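Local structure of MutT/nudix family protein (Shewanella oneidensis, 3GZ5) at residues 88-93 with 153-158; 203-208 with 230-235. The protein probably acts as an ADP-ribose-dependent transcriptional regulator of NAD metabolism, joining a Nudix domain to a DNA-binding winged-helix domain. One frame throughout, in Å; residues are numbered along the deposited sequence.

In the fold
Contact 1 (88-93 with 153-158) sets helix 145-162 against a strand of the Nudix sheet, whereas contact 2 (203-208 with 230-235) lays the C-terminal tail on the winged-helix region. Their centres are about 20 Å apart and their nearest atoms about 5 Å apart, without touching. The last part of helix 145-162 links them: Y162 shares a backbone hydrogen bond with F234, and K159 lies close to the like-charged R233 of contact 2 and pairs with E88 of contact 1, though the modelled place of that carboxylate oxygen is less sure. Both contacts also reach the second subunit, through T92 and L235. The sodium site, formed by I122, V125 and V128, draws on residues of neither contact.

Contact 1. Residues 88-93 with 153-158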
loop_
_atom_site.group_PDB
_atom_site.type_symbol
_atom_site.label_atom_id
_atom_site.label_comp_id
_atom_site.label_asym_id
_atom_site.label_seq_id
_atom_site.Cartn_x
_atom_site.Cartn_y
_atom_site.Cartn_z
ATOM N N GLU B 88 4.831 -4.127 7.644
ATOM C CA GLU B 88 4.469 -3.181 6.614
ATOM C C GLU B 88 2.967 -2.973 6.648
ATOM O O GLU B 88 2.190 -3.940 6.758
ATOM C CB GLU B 88 4.867 -3.736 5.227
ATOM C CG GLU B 88 4.439 -2.844 4.052
ATOM C CD GLU B 88 4.655 -3.494 2.691
ATOM O OE1 GLU B 88 5.112 -2.794 1.756
ATOM O OE2 GLU B 88 4.349 -4.701 2.543
ATOM N N GLN B 89 2.545 -1.721 6.531
ATOM C CA GLN B 89 1.129 -1.404 6.450
ATOM C C GLN B 89 0.490 -2.056 5.216
ATOM O O GLN B 89 1.020 -1.963 4.099
ATOM C CB GLN B 89 0.961 0.122 6.413
ATOM C CG GLN B 89 -0.273 0.652 7.107
ATOM C CD GLN B 89 -0.327 2.164 7.103
ATOM O OE1 GLN B 89 0.045 2.824 8.087
ATOM N NE2 GLN B 89 -0.793 2.717 6.013
ATOM N N LEU B 90 -0.632 -2.739 5.421
ATOM C CA LEU B 90 -1.398 -3.362 4.354
ATOM C C LEU B 90 -2.449 -2.407 3.744
ATOM O O LEU B 90 -2.428 -2.087 2.552
ATOM C CB LEU B 90 -2.076 -4.632 4.893
ATOM C CG LEU B 90 -2.900 -5.472 3.902
ATOM C CD1 LEU B 90 -2.044 -6.004 2.754
ATOM C CD2 LEU B 90 -3.699 -6.604 4.588
ATOM N N CYS B 91 -3.382 -1.964 4.583
ATOM C CA CYS B 91 -4.515 -1.202 4.135
ATOM C C CYS B 91 -5.210 -0.633 5.379
ATOM O O CYS B 91 -4.912 -1.032 6.517
ATOM C CB CYS B 91 -5.479 -2.077 3.310
ATOM S SG CYS B 91 -6.166 -3.451 4.268
ATOM N N THR B 92 -6.080 0.345 5.151
ATOM C CA THR B 92 -6.913 0.928 6.197
ATOM C C THR B 92 -8.320 0.690 5.712
ATOM O O THR B 92 -8.668 1.088 4.607
ATOM C CB THR B 92 -6.601 2.436 6.383
ATOM O OG1 THR B 92 -5.282 2.547 6.922
ATOM C CG2 THR B 92 -7.571 3.114 7.343
ATOM N N VAL B 93 -9.106 -0.026 6.502
ATOM C CA VAL B 93 -10.517 -0.215 6.157
ATOM C C VAL B 93 -11.390 0.618 7.094
ATOM O O VAL B 93 -11.184 0.624 8.320
ATOM C CB VAL B 93 -10.920 -1.704 6.182
ATOM C CG1 VAL B 93 -12.391 -1.859 5.833
ATOM C CG2 VAL B 93 -10.106 -2.474 5.129
ATOM N N ARG B 153 -2.502 -12.154 2.563
ATOM C CA ARG B 153 -2.009 -13.349 1.876
ATOM C C ARG B 153 -1.710 -13.101 0.390
ATOM O O ARG B 153 -0.737 -13.635 -0.157
ATOM C CB ARG B 153 -2.990 -14.522 2.066
ATOM C CG ARG B 153 -2.646 -15.804 1.271
ATOM C CD ARG B 153 -1.342 -16.453 1.713
ATOM N NE ARG B 153 -1.078 -17.680 0.948
ATOM C CZ ARG B 153 -0.590 -17.709 -0.290
ATOM N NH1 ARG B 153 -0.290 -16.575 -0.937
ATOM N NH2 ARG B 153 -0.390 -18.874 -0.880
ATOM N N GLU B 154 -2.563 -12.298 -0.243
ATOM C CA GLU B 154 -2.405 -11.862 -1.611
ATOM C C GLU B 154 -1.232 -10.890 -1.813
ATOM O O GLU B 154 -0.524 -10.937 -2.838
ATOM C CB GLU B 154 -3.657 -11.127 -2.020
ATOM C CG GLU B 154 -4.756 -11.952 -2.565
ATOM C CD GLU B 154 -5.663 -11.071 -3.382
ATOM O OE1 GLU B 154 -5.734 -11.286 -4.613
ATOM O OE2 GLU B 154 -6.251 -10.119 -2.802
ATOM N N ARG B 155 -1.044 -9.963 -0.877
ATOM C CA ARG B 155 0.151 -9.122 -0.966
ATOM C C ARG B 155 1.434 -9.920 -0.763
ATOM O O ARG B 155 2.407 -9.657 -1.409
ATOM C CB ARG B 155 0.129 -7.876 -0.066
ATOM C CG ARG B 155 1.184 -6.849 -0.632
ATOM C CD ARG B 155 1.245 -5.561 0.065
ATOM N NE ARG B 155 1.560 -5.765 1.478
ATOM C CZ ARG B 155 1.628 -4.778 2.370
ATOM N NH1 ARG B 155 1.889 -5.060 3.644
ATOM N NH2 ARG B 155 1.424 -3.516 1.975
ATOM N N LEU B 156 1.405 -10.913 0.113
ATOM C CA LEU B 156 2.530 -11.837 0.276
ATOM C C LEU B 156 2.924 -12.562 -1.016
ATOM O O LEU B 156 4.112 -12.740 -1.307
ATOM C CB LEU B 156 2.216 -12.877 1.340
ATOM C CG LEU B 156 2.406 -12.511 2.794
ATOM C CD1 LEU B 156 2.854 -13.796 3.468
ATOM C CD2 LEU B 156 3.436 -11.441 2.956
ATOM N N THR B 157 1.919 -12.966 -1.778
ATOM C CA THR B 157 2.119 -13.501 -3.120
ATOM C C THR B 157 2.914 -12.554 -4.026
ATOM O O THR B 157 3.864 -12.997 -4.659
ATOM C CB THR B 157 0.774 -13.946 -3.735
ATOM O OG1 THR B 157 0.208 -14.936 -2.864
ATOM C CG2 THR B 157 0.975 -14.543 -5.102
ATOM N N GLN B 158 2.556 -11.261 -4.054
ATOM C CA GLN B 158 3.341 -10.261 -4.788
ATOM C C GLN B 158 4.745 -10.073 -4.210
ATOM O O GLN B 158 5.702 -9.865 -4.957
ATOM C CB GLN B 158 2.634 -8.896 -4.887
ATOM C CG GLN B 158 1.261 -8.913 -5.545
ATOM C CD GLN B 158 1.261 -9.463 -6.976
ATOM O OE1 GLN B 158 0.775 -10.582 -7.230
ATOM N NE2 GLN B 158 1.803 -8.676 -7.918
#
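R155 reaches from its helix to the strand backbone, and its guanidinium lies between E88 and L90. The chain leaves with CG trans to the backbone N (chi1 -160°) and bends at chi3 (59°), which brings the terminal nitrogens to the carbonyls of E88 and Q89. R155 NH2 donates to Q89 O at 2.7 Å, with an N-H...O angle of 154° and the oxygen near the guanidinium plane. R155 NH1 adds two weak bonds, 3.3 Å to E88 O and 3.2 Å to Q89 O, so this edge of the group is the closely held part. One face is covered by L90, whose CD1 lies 3.8 Å from R155 NE. The other face meets the E88 carboxylate and is the less firmly defined side: OE2 stands well out of the guanidinium plane, pairs by charge alone, and its modelled position is doubtful. The whole contact lies at the surface. An alanine in place of R155 is likely to leave Q89 O without this donor, the E88 carboxylate without its guanidinium partner, and a gap beside L90 CD1. The axes of segments 88-93 and 153-158, on strand 86-95 and helix 145-162, approach to 10.4 Å, while strand 104-112 flanks the first: L90 and C91 both face C108 in a classic beta bulge, and T110 OG1 accepts a further weak bond from R155 NH1.

Contact 2. Residues 203-208 with 230-235; sequences ADLLID and ASYRFL
Y232 meets L205 and A203 because its CG stands trans to the backbone N (chi1 -176°), swinging the phenol out of the C-terminal tail toward the other segment, while L205 turns its CG trans to its own carbonyl carbon (chi1 -73°), which lays CD1 and CD2 against the Y232 ring and its CB. The isobutyl group lies over one face of Y232, displaced toward the rim: L205 CD1 is 3.5 Å from Y232 CD2, and L205 CD2 is 3.6 Å from Y232 CB. One methyl thus covers the ring and the other the start of the side chain. Farther out, A203 CB approaches Y232 CE2 obliquely at 4.0 Å, and Y232 OH passes A203 CA at 3.8 Å. The same alanine methyl also touches F234, 3.5 Å from both CE1 and CZ, so it sits where the two rings come together. There the Y232 CE2 atom stands 3.8 Å above the face of F234, off-centre. The cross-segment grip is apolar throughout, and A203, L205 and F234 are buried. Within the tail, R233 starts away from segment 203-208, but its guanidinium folds back on its own backbone: NH1 and NH2 both donate to A230 O, and NH1 also donates to Y232 O, tying together the chain on both sides of S231. In the fold, A203 closes helix 193-203 and L205 leads into strand 206-213 of the winged-helix sheet, with a backbone hydrogen bond to K226 just past strand 220-225. R199 of that helix makes a cation-pi contact with F234, while L164 packs on L205 beyond helix 145-162.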
loop_
_atom_site.group_PDB
_atom_site.type_symbol
_atom_site.label_atom_id
_atom_site.label_comp_id
_atom_site.label_asym_id
_atom_site.label_seq_id
_atom_site.Cartn_x
_atom_site.Cartn_y
_atom_site.Cartn_z
ATOM N N ALA B 203 20.736 -9.961 -6.595
ATOM C CA ALA B 203 20.132 -9.061 -5.615
ATOM C C ALA B 203 21.165 -8.711 -4.548
ATOM O O ALA B 203 21.217 -7.581 -4.062
ATOM C CB ALA B 203 18.944 -9.709 -4.980
ATOM N N ASP B 204 21.989 -9.688 -4.188
ATOM C CA ASP B 204 23.068 -9.432 -3.271
ATOM C C ASP B 204 22.510 -9.049 -1.887
ATOM O O ASP B 204 22.936 -8.060 -1.266
ATOM C CB ASP B 204 23.910 -8.305 -3.857
ATOM C CG ASP B 204 25.226 -8.183 -3.197
ATOM O OD1 ASP B 204 25.862 -9.238 -2.972
ATOM O OD2 ASP B 204 25.605 -7.033 -2.890
ATOM N N LEU B 205 21.553 -9.856 -1.429
ATOM C CA LEU B 205 20.728 -9.571 -0.247
ATOM C C LEU B 205 20.945 -10.537 0.896
ATOM O O LEU B 205 20.473 -10.301 2.020
ATOM C CB LEU B 205 19.243 -9.607 -0.623
ATOM C CG LEU B 205 18.738 -8.429 -1.449
ATOM C CD1 LEU B 205 17.338 -8.742 -1.978
ATOM C CD2 LEU B 205 18.747 -7.144 -0.603
ATOM N N LEU B 206 21.608 -11.647 0.604
ATOM C CA LEU B 206 21.852 -12.651 1.613
ATOM C C LEU B 206 23.317 -12.590 2.038
ATOM O O LEU B 206 24.210 -12.332 1.206
ATOM C CB LEU B 206 21.511 -14.044 1.079
ATOM C CG LEU B 206 20.053 -14.341 0.716
ATOM C CD1 LEU B 206 19.911 -15.811 0.290
ATOM C CD2 LEU B 206 19.179 -14.060 1.922
ATOM N N ILE B 207 23.561 -12.805 3.327
ATOM C CA ILE B 207 24.920 -12.964 3.819
ATOM C C ILE B 207 25.136 -14.452 3.931
ATOM O O ILE B 207 24.385 -15.127 4.624
ATOM C CB ILE B 207 25.142 -12.281 5.206
ATOM C CG1 ILE B 207 25.100 -10.752 5.055
ATOM C CG2 ILE B 207 26.477 -12.743 5.835
ATOM C CD1 ILE B 207 24.405 -10.012 6.185
ATOM N N ASP B 208 26.142 -14.963 3.218
ATOM C CA ASP B 208 26.598 -16.341 3.394
ATOM C C ASP B 208 27.344 -16.384 4.711
ATOM O O ASP B 208 28.297 -15.635 4.909
ATOM C CB ASP B 208 27.527 -16.758 2.236
ATOM C CG ASP B 208 27.778 -18.258 2.170
ATOM O OD1 ASP B 208 27.530 -19.011 3.152
ATOM O OD2 ASP B 208 28.239 -18.688 1.091
ATOM N N ALA B 230 14.343 -5.765 3.347
ATOM C CA ALA B 230 13.020 -5.248 3.651
ATOM C C ALA B 230 12.516 -4.291 2.573
ATOM O O ALA B 230 11.332 -4.300 2.228
ATOM C CB ALA B 230 13.034 -4.546 5.023
ATOM N N SER B 231 13.430 -3.464 2.061
ATOM C CA SER B 231 13.118 -2.474 1.050
ATOM C C SER B 231 13.490 -2.885 -0.391
ATOM O O SER B 231 12.980 -2.298 -1.345
ATOM C CB SER B 231 13.805 -1.145 1.409
ATOM O OG SER B 231 15.201 -1.254 1.208
ATOM N N TYR B 232 14.372 -3.870 -0.563
ATOM C CA TYR B 232 14.798 -4.241 -1.927
ATOM C C TYR B 232 13.696 -4.909 -2.752
ATOM O O TYR B 232 13.087 -5.898 -2.313
ATOM C CB TYR B 232 16.029 -5.149 -1.907
ATOM C CG TYR B 232 16.550 -5.465 -3.302
ATOM C CD1 TYR B 232 17.680 -4.807 -3.813
ATOM C CD2 TYR B 232 15.904 -6.412 -4.115
ATOM C CE1 TYR B 232 18.156 -5.084 -5.092
ATOM C CE2 TYR B 232 16.370 -6.702 -5.393
ATOM C CZ TYR B 232 17.492 -6.033 -5.881
ATOM O OH TYR B 232 17.945 -6.322 -7.148
ATOM N N ARG B 233 13.478 -4.387 -3.957
ATOM C CA ARG B 233 12.548 -4.983 -4.921
ATOM C C ARG B 233 13.216 -5.249 -6.276
ATOM O O ARG B 233 13.868 -4.359 -6.835
ATOM C CB ARG B 233 11.325 -4.071 -5.129
ATOM C CG ARG B 233 10.492 -3.787 -3.866
ATOM C CD ARG B 233 9.866 -5.066 -3.243
ATOM N NE ARG B 233 9.176 -4.818 -1.965
ATOM C CZ ARG B 233 9.754 -4.863 -0.765
ATOM N NH1 ARG B 233 11.040 -5.157 -0.640
ATOM N NH2 ARG B 233 9.035 -4.616 0.329
ATOM N N PHE B 234 13.039 -6.467 -6.805
ATOM C CA PHE B 234 13.422 -6.778 -8.183
ATOM C C PHE B 234 12.468 -6.049 -9.110
ATOM O O PHE B 234 11.275 -5.925 -8.812
ATOM C CB PHE B 234 13.302 -8.277 -8.494
ATOM C CG PHE B 234 14.205 -9.154 -7.683
ATOM C CD1 PHE B 234 15.545 -9.308 -8.028
ATOM C CD2 PHE B 234 13.708 -9.863 -6.590
ATOM C CE1 PHE B 234 16.376 -10.142 -7.289
ATOM C CE2 PHE B 234 14.527 -10.701 -5.846
ATOM C CZ PHE B 234 15.865 -10.835 -6.188
ATOM N N LEU B 235 12.990 -5.575 -10.232
ATOM C CA LEU B 235 12.160 -4.949 -11.266
ATOM C C LEU B 235 11.343 -5.978 -12.073
ATOM O O LEU B 235 10.161 -5.763 -12.381
ATOM C CB LEU B 235 13.021 -4.048 -12.159
ATOM C CG LEU B 235 12.919 -2.541 -11.873
ATOM C CD1 LEU B 235 13.339 -2.191 -10.443
ATOM C CD2 LEU B 235 13.725 -1.718 -12.893
#